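Local atomic coordinates of GEO10716p1 (Drosophila melanogaster, PDB entry 7BTG), a protein that probably removes phosphate from phosphoarginine, as an arginine phosphatase of the low molecular weight protein tyrosine phosphatase family. Residues K2-S7 / L67-S72. The protein carries 1 engineered substitution. Sequence-based numbering, arbitrary orientation.
Engineered in segment 2-7: Ser7 (natural residue Cys). With PO4 (phosphate ion), chain B.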
loop_
_atom_site.group_PDB
_atom_site.type_symbol
_atom_site.label_atom_id
_atom_site.label_comp_id
_atom_site.label_asym_id
_atom_site.label_seq_id
_atom_site.Cartn_x
_atom_site.Cartn_y
_atom_site.Cartn_z
ATOM N N LYS A 2 -9.355 2.338 8.623
ATOM C CA LYS A 2 -9.512 2.062 7.195
ATOM C C LYS A 2 -8.295 2.576 6.430
ATOM O O LYS A 2 -8.011 3.776 6.440
ATOM C CB LYS A 2 -10.799 2.696 6.662
ATOM C CG LYS A 2 -12.054 2.246 7.402
ATOM C CD LYS A 2 -13.314 2.410 6.550
ATOM C CE LYS A 2 -14.291 3.403 7.193
ATOM N NZ LYS A 2 -15.397 3.829 6.264
ATOM N N VAL A 3 -7.575 1.673 5.769
ATOM C CA VAL A 3 -6.319 2.006 5.107
ATOM C C VAL A 3 -6.350 1.463 3.686
ATOM O O VAL A 3 -6.733 0.307 3.469
ATOM C CB VAL A 3 -5.102 1.448 5.863
ATOM C CG1 VAL A 3 -3.823 1.685 5.054
ATOM C CG2 VAL A 3 -4.973 2.093 7.229
ATOM N N LEU A 4 -5.937 2.298 2.728
ATOM C CA LEU A 4 -5.838 1.944 1.313
ATOM C C LEU A 4 -4.395 2.121 0.852
ATOM O O LEU A 4 -3.850 3.224 0.943
ATOM C CB LEU A 4 -6.771 2.819 0.474
ATOM C CG LEU A 4 -6.823 2.522 -1.025
ATOM C CD1 LEU A 4 -7.520 1.196 -1.269
ATOM C CD2 LEU A 4 -7.531 3.661 -1.760
ATOM N N PHE A 5 -3.770 1.043 0.373
ATOM C CA PHE A 5 -2.444 1.141 -0.223
ATOM C C PHE A 5 -2.576 1.340 -1.730
ATOM O O PHE A 5 -3.433 0.728 -2.373
ATOM C CB PHE A 5 -1.609 -0.105 0.067
ATOM C CG PHE A 5 -1.211 -0.255 1.513
ATOM C CD1 PHE A 5 -0.262 0.563 2.067
ATOM C CD2 PHE A 5 -1.766 -1.252 2.305
ATOM C CE1 PHE A 5 0.131 0.411 3.408
ATOM C CE2 PHE A 5 -1.377 -1.412 3.646
ATOM C CZ PHE A 5 -0.431 -0.574 4.189
ATOM N N VAL A 6 -1.732 2.203 -2.299
ATOM C CA VAL A 6 -1.845 2.560 -3.709
ATOM C C VAL A 6 -0.497 2.415 -4.393
ATOM O O VAL A 6 0.514 2.947 -3.917
ATOM C CB VAL A 6 -2.406 3.974 -3.900
ATOM C CG1 VAL A 6 -2.358 4.371 -5.398
ATOM C CG2 VAL A 6 -3.839 4.003 -3.417
ATOM N N SER A 7 -0.475 1.661 -5.491
ATOM C CA SER A 7 0.679 1.560 -6.364
ATOM C C SER A 7 0.194 1.813 -7.779
ATOM O O SER A 7 -1.011 1.854 -8.028
ATOM C CB SER A 7 1.373 0.192 -6.251
ATOM O OG SER A 7 0.499 -0.895 -6.523
ATOM N N LEU A 67 -7.881 -8.853 -6.597
ATOM C CA LEU A 67 -7.989 -8.475 -8.000
ATOM C C LEU A 67 -7.580 -7.013 -8.172
ATOM O O LEU A 67 -8.097 -6.137 -7.471
ATOM C CB LEU A 67 -9.421 -8.682 -8.500
ATOM C CG LEU A 67 -10.012 -10.095 -8.568
ATOM C CD1 LEU A 67 -11.524 -10.047 -8.793
ATOM C CD2 LEU A 67 -9.342 -10.928 -9.639
ATOM N N GLY A 68 -6.696 -6.749 -9.133
ATOM C CA GLY A 68 -6.307 -5.378 -9.421
ATOM C C GLY A 68 -7.496 -4.502 -9.757
ATOM O O GLY A 68 -8.359 -4.911 -10.536
ATOM N N ARG A 69 -7.592 -3.325 -9.143
ATOM C CA ARG A 69 -8.688 -2.410 -9.423
ATOM C C ARG A 69 -8.169 -0.978 -9.415
ATOM O O ARG A 69 -7.101 -0.675 -8.875
ATOM C CB ARG A 69 -9.852 -2.552 -8.416
ATOM C CG ARG A 69 -9.548 -2.005 -7.014
ATOM C CD ARG A 69 -10.759 -2.110 -6.094
ATOM N NE ARG A 69 -10.539 -1.499 -4.778
ATOM C CZ ARG A 69 -10.707 -0.200 -4.521
ATOM N NH1 ARG A 69 -11.079 0.632 -5.495
ATOM N NH2 ARG A 69 -10.501 0.276 -3.293
ATOM N N MET A 70 -8.936 -0.098 -10.045
ATOM C CA MET A 70 -8.612 1.313 -10.041
ATOM C C MET A 70 -9.102 1.936 -8.751
ATOM O O MET A 70 -10.095 1.498 -8.173
ATOM C CB MET A 70 -9.271 2.028 -11.216
ATOM C CG MET A 70 -8.826 1.571 -12.581
ATOM S SD MET A 70 -7.452 2.543 -13.243
ATOM C CE MET A 70 -7.533 4.042 -12.276
ATOM N N ILE A 71 -8.380 2.955 -8.282
ATOM C CA ILE A 71 -8.933 3.794 -7.236
ATOM C C ILE A 71 -10.112 4.557 -7.824
ATOM O O ILE A 71 -10.084 4.977 -8.986
ATOM C CB ILE A 71 -7.863 4.740 -6.657
ATOM C CG1 ILE A 71 -8.348 5.344 -5.339
ATOM C CG2 ILE A 71 -7.520 5.861 -7.632
ATOM C CD1 ILE A 71 -7.294 6.111 -4.599
ATOM N N SER A 72 -11.180 4.681 -7.046
ATOM C CA SER A 72 -12.349 5.458 -7.428
ATOM C C SER A 72 -12.447 6.683 -6.533
ATOM O O SER A 72 -11.774 6.788 -5.505
ATOM C CB SER A 72 -13.629 4.614 -7.315
ATOM O OG SER A 72 -13.856 4.229 -5.967
HETATM P P PO4 B . 2.927 -2.048 -8.699
HETATM O O1 PO4 B . 1.561 -2.644 -8.415
HETATM O O2 PO4 B . 3.609 -2.854 -9.773
HETATM O O3 PO4 B . 3.848 -2.085 -7.503
HETATM O O4 PO4 B . 2.794 -0.579 -9.097
#
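Leu4 and Val6 meet Ile71 in the apolar part of this contact, where the loop 67-72 passes over one face of the four-stranded parallel sheet of the low molecular weight phosphotyrosine phosphatase fold. Strand 2-7 is an inner strand, between 34-39 and 81-84. The CB of Leu4 points toward the loop, and with CG anti to the backbone N (chi1 -177°) the two methyls divide the work. Leu4 CD2 packs on Ile71, 3.8 Å from Ile71 CD1 and 4.0 Å from Ile71 CG1. The same Ile71 CD1 lies 4.2 Å from Val6 CG2, so the end of one extended isoleucine chain touches side chains two residues apart on the strand. Ile82 of strand 81-84 continues this buried layer beside Leu4 and Val6.

Polar groups border the packing. The extended Arg69 chain carries its guanidinium alongside Leu4, and salt bridges to Asp36 through NH2 and to Asp75 through NH1 hold the group between strand 34-39 and helix 73-78.

At the C-terminal end of strand 2-7 begins the phosphate-binding P-loop. Ser7, an engineered replacement for the natural Cys, has OG 2.8 Å from O1 of the bound phosphate; the phosphate accepts hydrogen bonds from the backbone N of Gly9, Thr11 and Cys12 and from Arg13 NE. Asn10 of this loop receives the Arg69 backbone N-H on OD1. Beside the leucine, Arg69 NH2 approaches Leu4 CD1 obliquely, to 3.7 Å.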